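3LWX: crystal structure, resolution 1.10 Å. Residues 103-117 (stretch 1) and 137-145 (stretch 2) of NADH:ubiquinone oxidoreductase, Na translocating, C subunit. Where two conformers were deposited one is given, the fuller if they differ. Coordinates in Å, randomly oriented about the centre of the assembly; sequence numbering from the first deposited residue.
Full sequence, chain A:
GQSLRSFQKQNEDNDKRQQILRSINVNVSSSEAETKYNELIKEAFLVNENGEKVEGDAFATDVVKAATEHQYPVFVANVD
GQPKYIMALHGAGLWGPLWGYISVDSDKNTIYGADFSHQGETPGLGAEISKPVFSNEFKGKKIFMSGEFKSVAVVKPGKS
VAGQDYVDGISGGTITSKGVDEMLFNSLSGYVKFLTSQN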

ATOM      1  N   SER A 103       0.305  -5.146   1.453  1.00  5.90           N
ATOM      2  CA  SER A 103      -0.308  -6.089   2.369  1.00  6.16           C
ATOM      3  C   SER A 103       0.756  -6.988   2.977  1.00  5.86           C
ATOM      4  O   SER A 103       1.765  -7.309   2.337  1.00  6.63           O
ATOM      5  CB  SER A 103      -1.382  -6.945   1.674  1.00  6.75           C
ATOM      6  OG  SER A 103      -0.818  -7.839   0.738  1.00  7.40           O
ATOM      7  N   VAL A 104       0.499  -7.414   4.209  1.00  6.17           N
ATOM      8  CA  VAL A 104       1.340  -8.369   4.889  1.00  6.19           C
ATOM      9  C   VAL A 104       0.525  -9.583   5.335  1.00  6.67           C
ATOM     10  O   VAL A 104      -0.697  -9.523   5.523  1.00  7.21           O
ATOM     11  CB  VAL A 104       2.090  -7.756   6.108  1.00  6.72           C
ATOM     12  CG1 VAL A 104       3.092  -6.693   5.653  1.00  7.66           C
ATOM     13  CG2 VAL A 104       1.132  -7.168   7.145  1.00  8.20           C
ATOM     14  N   ASP A 105       1.255 -10.678   5.490  1.00  6.98           N
ATOM     15  CA  ASP A 105       0.739 -11.927   6.000  1.00  7.48           C
ATOM     16  C   ASP A 105       0.333 -11.790   7.470  1.00  7.69           C
ATOM     17  O   ASP A 105       0.517 -10.752   8.105  1.00  7.66           O
ATOM     18  CB  ASP A 105       1.805 -13.005   5.865  1.00  8.18           C
ATOM     19  CG  ASP A 105       2.093 -13.403   4.423  1.00  8.93           C
ATOM     20  OD1 ASP A 105       1.227 -13.225   3.540  1.00  9.99           O
ATOM     21  OD2 ASP A 105       3.197 -13.935   4.186  1.00 10.88           O
ATOM     22  N   SER A 106      -0.197 -12.872   8.028  1.00  8.31           N
ATOM     23  CA  SER A 106      -0.696 -12.839   9.402  0.70  9.13           C
ATOM     24  C   SER A 106       0.396 -12.576  10.434  1.00  8.83           C
ATOM     25  O   SER A 106       0.092 -12.165  11.554  1.00 10.14           O
ATOM     26  CB  SER A 106      -1.440 -14.130   9.725  0.70  9.71           C
ATOM     27  OG  SER A 106      -0.552 -15.230   9.729  0.70 11.29           O
ATOM     28  N   ASP A 107       1.660 -12.790  10.060  1.00  8.37           N
ATOM     29  CA  ASP A 107       2.794 -12.457  10.936  1.00  8.22           C
ATOM     30  C   ASP A 107       3.049 -10.942  11.058  1.00  7.98           C
ATOM     31  O   ASP A 107       3.932 -10.528  11.798  1.00  8.31           O
ATOM     32  CB  ASP A 107       4.088 -13.169  10.503  1.00  8.90           C
ATOM     33  CG  ASP A 107       4.681 -12.676   9.178  1.00  8.28           C
ATOM     34  OD1 ASP A 107       4.079 -11.829   8.484  1.00  7.53           O
ATOM     35  OD2 ASP A 107       5.801 -13.150   8.855  1.00  9.67           O
ATOM     36  N   LYS A 108       2.294 -10.124  10.324  1.00  7.47           N
ATOM     37  CA  LYS A 108       2.430  -8.667  10.397  1.00  7.56           C
ATOM     38  C   LYS A 108       3.866  -8.238  10.064  1.00  7.52           C
ATOM     39  O   LYS A 108       4.380  -7.268  10.615  1.00  9.38           O
ATOM     40  CB  LYS A 108       1.911  -8.105  11.733  1.00  7.64           C
ATOM     41  CG  LYS A 108       0.404  -8.317  11.863  1.00  8.58           C
ATOM     42  CD  LYS A 108      -0.231  -7.535  12.998  1.00  8.55           C
ATOM     43  CE  LYS A 108       0.238  -7.944  14.369  1.00  8.86           C
ATOM     44  NZ  LYS A 108      -0.421  -7.116  15.419  1.00  9.74           N
ATOM     45  N   ASN A 109       4.461  -8.916   9.082  1.00  7.01           N
ATOM     46  CA  ASN A 109       5.855  -8.671   8.728  1.00  6.99           C
ATOM     47  C   ASN A 109       6.173  -8.980   7.265  1.00  6.91           C
ATOM     48  O   ASN A 109       6.761  -8.152   6.562  1.00  7.43           O
ATOM     49  CB  ASN A 109       6.785  -9.490   9.649  1.00  7.39           C
ATOM     50  CG  ASN A 109       8.247  -9.074   9.529  1.00  8.05           C
ATOM     51  OD1 ASN A 109       8.549  -7.993   9.042  1.00  9.31           O
ATOM     52  ND2 ASN A 109       9.161  -9.934   9.974  1.00  9.97           N
ATOM     53  N   THR A 110       5.790 -10.176   6.823  1.00  7.11           N
ATOM     54  CA  THR A 110       6.104 -10.642   5.491  1.00  6.88           C
ATOM     55  C   THR A 110       5.117 -10.069   4.490  1.00  6.99           C
ATOM     56  O   THR A 110       3.912 -10.230   4.625  1.00  7.84           O
ATOM     57  CB  THR A 110       6.073 -12.168   5.419  1.00  7.26           C
ATOM     58  OG1 THR A 110       6.928 -12.718   6.420  1.00  8.86           O
ATOM     59  CG2 THR A 110       6.516 -12.649   4.052  1.00  9.64           C
ATOM     60  N   ILE A 111       5.622  -9.416   3.454  1.00  6.76           N
ATOM     61  CA  ILE A 111       4.776  -8.800   2.452  1.00  6.49           C
ATOM     62  C   ILE A 111       4.126  -9.849   1.565  1.00  6.74           C
ATOM     63  O   ILE A 111       4.776 -10.764   1.051  1.00  7.82           O
ATOM     64  CB  ILE A 111       5.576  -7.765   1.628  1.00  6.97           C
ATOM     65  CG1 ILE A 111       5.975  -6.597   2.542  1.00  7.83           C
ATOM     66  CG2 ILE A 111       4.774  -7.241   0.423  1.00  7.36           C
ATOM     67  CD1 ILE A 111       7.195  -5.789   2.069  1.00 10.08           C
ATOM     68  N   TYR A 112       2.818  -9.696   1.369  1.00  6.42           N
ATOM     69  CA  TYR A 112       1.997 -10.581   0.548  1.00  7.00           C
ATOM     70  C   TYR A 112       1.790 -10.003  -0.873  1.00  6.48           C
ATOM     71  O   TYR A 112       1.758 -10.754  -1.865  1.00  7.55           O
ATOM     72  CB  TYR A 112       0.657 -10.824   1.257  1.00  7.07           C
ATOM     73  CG  TYR A 112      -0.298 -11.727   0.534  1.00  8.02           C
ATOM     74  CD1 TYR A 112       0.010 -13.049   0.275  1.00  9.60           C
ATOM     75  CD2 TYR A 112      -1.527 -11.253   0.123  1.00  8.55           C
ATOM     76  CE1 TYR A 112      -0.896 -13.885  -0.394  1.00 11.42           C
ATOM     77  CE2 TYR A 112      -2.456 -12.078  -0.526  1.00 11.03           C
ATOM     78  CZ  TYR A 112      -2.135 -13.397  -0.792  1.00 11.04           C
ATOM     79  OH  TYR A 112      -3.031 -14.227  -1.436  1.00 14.91           O
ATOM     80  N   GLY A 113       1.678  -8.688  -0.985  1.00  7.04           N
ATOM     81  CA  GLY A 113       1.530  -8.037  -2.286  1.00  6.50           C
ATOM     82  C   GLY A 113       1.632  -6.542  -2.125  1.00  6.02           C
ATOM     83  O   GLY A 113       1.689  -6.025  -1.014  1.00  6.64           O
ATOM     84  N   ALA A 114       1.603  -5.832  -3.252  1.00  6.04           N
ATOM     85  CA  ALA A 114       1.785  -4.394  -3.270  1.00  6.50           C
ATOM     86  C   ALA A 114       1.217  -3.813  -4.554  1.00  6.18           C
ATOM     87  O   ALA A 114       1.145  -4.504  -5.577  1.00  7.38           O
ATOM     88  CB  ALA A 114       3.271  -4.064  -3.174  1.00  8.01           C
ATOM     89  N   ASP A 115       0.856  -2.536  -4.490  1.00  6.20           N
ATOM     90  CA  ASP A 115       0.388  -1.777  -5.649  1.00  5.85           C
ATOM     91  C   ASP A 115       0.855  -0.345  -5.471  1.00  6.47           C
ATOM     92  O   ASP A 115       0.697   0.212  -4.383  1.00  6.99           O
ATOM     93  CB  ASP A 115      -1.138  -1.795  -5.758  1.00  6.97           C
ATOM     94  CG  ASP A 115      -1.638  -1.231  -7.074  1.00  6.54           C
ATOM     95  OD1 ASP A 115      -1.317  -1.859  -8.107  1.00  8.03           O
ATOM     96  OD2 ASP A 115      -2.349  -0.205  -7.072  1.00  8.26           O
ATOM     97  N   PHE A 116       1.377   0.260  -6.538  1.00  6.09           N
ATOM     98  CA  PHE A 116       1.845   1.637  -6.483  1.00  6.11           C
ATOM     99  C   PHE A 116       1.199   2.451  -7.592  1.00  6.88           C
ATOM    100  O   PHE A 116       1.091   1.983  -8.729  1.00  7.82           O
ATOM    101  CB  PHE A 116       3.377   1.712  -6.599  1.00  6.86           C
ATOM    102  CG  PHE A 116       4.097   0.902  -5.551  1.00  6.76           C
ATOM    103  CD1 PHE A 116       4.255   1.379  -4.265  1.00  8.81           C
ATOM    104  CD2 PHE A 116       4.589  -0.348  -5.840  1.00  8.11           C
ATOM    105  CE1 PHE A 116       4.895   0.632  -3.296  1.00  8.91           C
ATOM    106  CE2 PHE A 116       5.221  -1.102  -4.869  1.00  9.12           C
ATOM    107  CZ  PHE A 116       5.371  -0.609  -3.610  1.00  8.15           C
ATOM    108  N   SER A 117       0.892   3.697  -7.253  1.00  6.95           N
ATOM    109  CA  SER A 117       0.246   4.629  -8.144  1.00  7.15           C
ATOM    110  C   SER A 117       0.935   5.988  -8.098  1.00  7.45           C
ATOM    111  O   SER A 117       1.713   6.293  -7.195  1.00  7.51           O
ATOM    112  CB  SER A 117      -1.221   4.809  -7.769  1.00  8.08           C
ATOM    113  OG  SER A 117      -1.953   3.611  -7.951  1.00  8.74           O
TER
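Stretch 2 (137-145) EFKGKKIFM

Stretch 2 runs antiparallel to the 109-111 segment of stretch 1: Lys139 lies nearest Ile111 (CA-CA 5.2 Å) and Lys142 nearest Thr110 (CA-CA 4.5 Å), so the chain moves back along stretch 1 as its own numbering rises. The contact buries 674 Å², both sides summed.

It opens with a 3-10 segment that ends at Phe138. The CA-to-CB bond of Phe138 points toward stretch 1, and its CB lies 4.1 Å from Ile111 CG2 and 4.4 Å from Ala114 CB. Its ring (chi1 m) meets that of Phe116, with Phe138 CE2 3.6 Å from Phe116 CE2; centroids 5.2 Å apart and planes at 52° make the pair oblique, though Phe116 CZ lies over one face of the Phe138 ring.

A type II turn from Phe138 to Lys141 follows, closed by Lys141 N to Phe138 O at 3.0 Å. Lys139 lays its CG 3.6 Å from Tyr112 O. Gly140, at phi/psi 88/-12, has backbone angles that would jam a CB against the preceding carbonyl; its N donates to Ile111 O (2.9 Å, 175°). Ile111 N in turn donates to Lys141 O (2.8 Å, 173°). These two nearly linear bonds hold both polar backbone atoms of Ile111.

Lys142, extended at -114/141, forms a single beta bridge with Thr110; its CE lies 3.4 Å from Thr110 OG1. Ile143 N donates to Asn109 O (3.2 Å, 160°), while Ile143 CD1 packs 3.7 Å from Val104 CG1.

At Phe144 the chain enters a strand, and the Asn109 side chain (chi1 t) reads its backbone twice: Phe144 N donates to Asn109 OD1 (2.8 Å, 156°), and Asn109 ND2 makes a weak bond to Phe144 O (3.4 Å, 152°). Selenomethionine Met145 ends the stretch without touching stretch 1.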

ATOM      1  N   GLU A 137       8.317  -7.771  -6.831  1.00  7.67           N
ATOM      2  CA  GLU A 137       9.558  -7.995  -6.106  0.50  7.73           C
ATOM      3  C   GLU A 137       9.402  -7.857  -4.597  1.00  7.70           C
ATOM      4  O   GLU A 137      10.229  -8.374  -3.832  1.00  8.69           O
ATOM      5  CB  GLU A 137      10.623  -7.021  -6.615  0.50  8.26           C
ATOM      6  CG  GLU A 137      11.044  -7.329  -8.028  0.50  9.39           C
ATOM      7  CD  GLU A 137      11.630  -8.714  -8.139  0.50 10.78           C
ATOM      8  OE1 GLU A 137      12.685  -8.964  -7.515  0.50 10.37           O
ATOM      9  OE2 GLU A 137      11.026  -9.549  -8.853  0.50 11.76           O
ATOM     10  N   PHE A 138       8.366  -7.136  -4.152  1.00  7.55           N
ATOM     11  CA  PHE A 138       8.155  -6.959  -2.720  1.00  7.79           C
ATOM     12  C   PHE A 138       7.630  -8.212  -2.029  1.00  7.45           C
ATOM     13  O   PHE A 138       7.781  -8.367  -0.825  1.00  7.39           O
ATOM     14  CB  PHE A 138       7.219  -5.768  -2.464  1.00  7.74           C
ATOM     15  CG  PHE A 138       7.857  -4.432  -2.762  1.00  7.84           C
ATOM     16  CD1 PHE A 138       8.564  -3.760  -1.794  1.00  8.33           C
ATOM     17  CD2 PHE A 138       7.775  -3.875  -4.018  1.00  7.57           C
ATOM     18  CE1 PHE A 138       9.166  -2.558  -2.051  1.00  9.03           C
ATOM     19  CE2 PHE A 138       8.371  -2.678  -4.282  1.00  8.82           C
ATOM     20  CZ  PHE A 138       9.055  -1.997  -3.293  1.00  9.24           C
ATOM     21  N   LYS A 139       7.013  -9.112  -2.780  1.00  7.96           N
ATOM     22  CA  LYS A 139       6.438 -10.312  -2.194  1.00  8.18           C
ATOM     23  C   LYS A 139       7.504 -11.122  -1.478  1.00  7.93           C
ATOM     24  O   LYS A 139       8.548 -11.412  -2.048  1.00  9.31           O
ATOM     25  CB  LYS A 139       5.778 -11.154  -3.287  1.00  8.75           C
ATOM     26  CG  LYS A 139       4.615 -10.451  -3.981  1.00  9.36           C
ATOM     27  CD  LYS A 139       4.071 -11.258  -5.142  1.00 11.01           C
ATOM     28  CE  LYS A 139       2.869 -10.592  -5.759  1.00 11.08           C
ATOM     29  NZ  LYS A 139       2.219 -11.487  -6.792  1.00 14.93           N
ATOM     30  N   GLY A 140       7.233 -11.479  -0.231  1.00  7.58           N
ATOM     31  CA  GLY A 140       8.158 -12.280   0.552  1.00  8.13           C
ATOM     32  C   GLY A 140       9.190 -11.488   1.326  1.00  7.88           C
ATOM     33  O   GLY A 140       9.884 -12.043   2.161  1.00  9.46           O
ATOM     34  N   LYS A 141       9.320 -10.193   1.036  1.00  7.55           N
ATOM     35  CA  LYS A 141      10.247  -9.347   1.776  0.80  7.28           C
ATOM     36  C   LYS A 141       9.623  -8.994   3.130  1.00  7.23           C
ATOM     37  O   LYS A 141       8.405  -9.017   3.278  1.00  8.53           O
ATOM     38  CB  LYS A 141      10.589  -8.084   0.980  0.80  7.47           C
ATOM     39  CG  LYS A 141      11.130  -8.318  -0.426  0.80  9.35           C
ATOM     40  CD  LYS A 141      12.419  -9.121  -0.457  0.80 11.65           C
ATOM     41  CE  LYS A 141      12.991  -9.203  -1.896  0.80 11.56           C
ATOM     42  NZ  LYS A 141      12.193 -10.040  -2.841  0.80 12.84           N
ATOM     43  N   LYS A 142      10.472  -8.685   4.101  1.00  6.98           N
ATOM     44  CA  LYS A 142      10.047  -8.401   5.459  1.00  7.14           C
ATOM     45  C   LYS A 142      10.315  -6.952   5.832  1.00  7.02           C
ATOM     46  O   LYS A 142      11.354  -6.387   5.502  1.00  8.25           O
ATOM     47  CB  LYS A 142      10.725  -9.353   6.454  1.00  7.93           C
ATOM     48  CG  LYS A 142      10.179 -10.774   6.374  1.00  9.09           C
ATOM     49  CD  LYS A 142      10.863 -11.710   7.347  1.00 10.91           C
ATOM     50  CE  LYS A 142      10.190 -13.079   7.386  1.00 13.57           C
ATOM     51  NZ  LYS A 142      10.853 -14.006   8.339  1.00 16.39           N
ATOM     52  N   ILE A 143       9.370  -6.373   6.567  1.00  6.90           N
ATOM     53  CA  ILE A 143       9.426  -4.997   7.055  0.50  7.64           C
ATOM     54  C   ILE A 143      10.319  -4.841   8.281  1.00  6.59           C
ATOM     55  O   ILE A 143      10.920  -3.782   8.506  1.00  7.56           O
ATOM     56  CB  ILE A 143       7.981  -4.510   7.389  0.50  8.08           C
ATOM     57  CG1 ILE A 143       7.175  -4.395   6.096  0.50  8.89           C
ATOM     58  CG2 ILE A 143       7.990  -3.182   8.141  0.50  7.69           C
ATOM     59  CD1 ILE A 143       5.675  -4.186   6.292  0.50  8.71           C
ATOM     60  N   PHE A 144      10.362  -5.888   9.099  1.00  7.12           N
ATOM     61  CA  PHE A 144      11.123  -5.924  10.326  1.00  7.50           C
ATOM     62  C   PHE A 144      12.233  -6.957  10.211  1.00  7.95           C
ATOM     63  O   PHE A 144      12.006  -8.064   9.709  1.00  9.54           O
ATOM     64  CB  PHE A 144      10.241  -6.322  11.521  1.00  7.59           C
ATOM     65  CG  PHE A 144       9.146  -5.350  11.842  1.00  8.37           C
ATOM     66  CD1 PHE A 144       7.935  -5.405  11.174  1.00  9.28           C
ATOM     67  CD2 PHE A 144       9.299  -4.402  12.848  1.00  9.15           C
ATOM     68  CE1 PHE A 144       6.908  -4.521  11.483  1.00 10.56           C
ATOM     69  CE2 PHE A 144       8.271  -3.521  13.168  1.00 10.67           C
ATOM     70  CZ  PHE A 144       7.075  -3.576  12.477  1.00 11.38           C
HETATM   71  N   MSE A 145      13.422  -6.599  10.690  1.00  8.09           N
HETATM   72  CA  MSE A 145      14.591  -7.459  10.726  0.67  8.58           C
HETATM   73  C   MSE A 145      14.814  -7.843  12.166  1.00 10.14           C
HETATM   74  O   MSE A 145      15.228  -7.000  12.959  1.00 11.47           O
HETATM   75  CB  MSE A 145      15.808  -6.710  10.226  0.67  9.35           C
HETATM   76  CG  MSE A 145      15.814  -6.448   8.750  0.67 11.12           C
HETATM   77 SE   MSE A 145      16.032  -8.044   7.674  0.50 13.96          SE
HETATM   78  CE  MSE A 145      14.145  -8.520   7.452  0.67 20.75           C
TER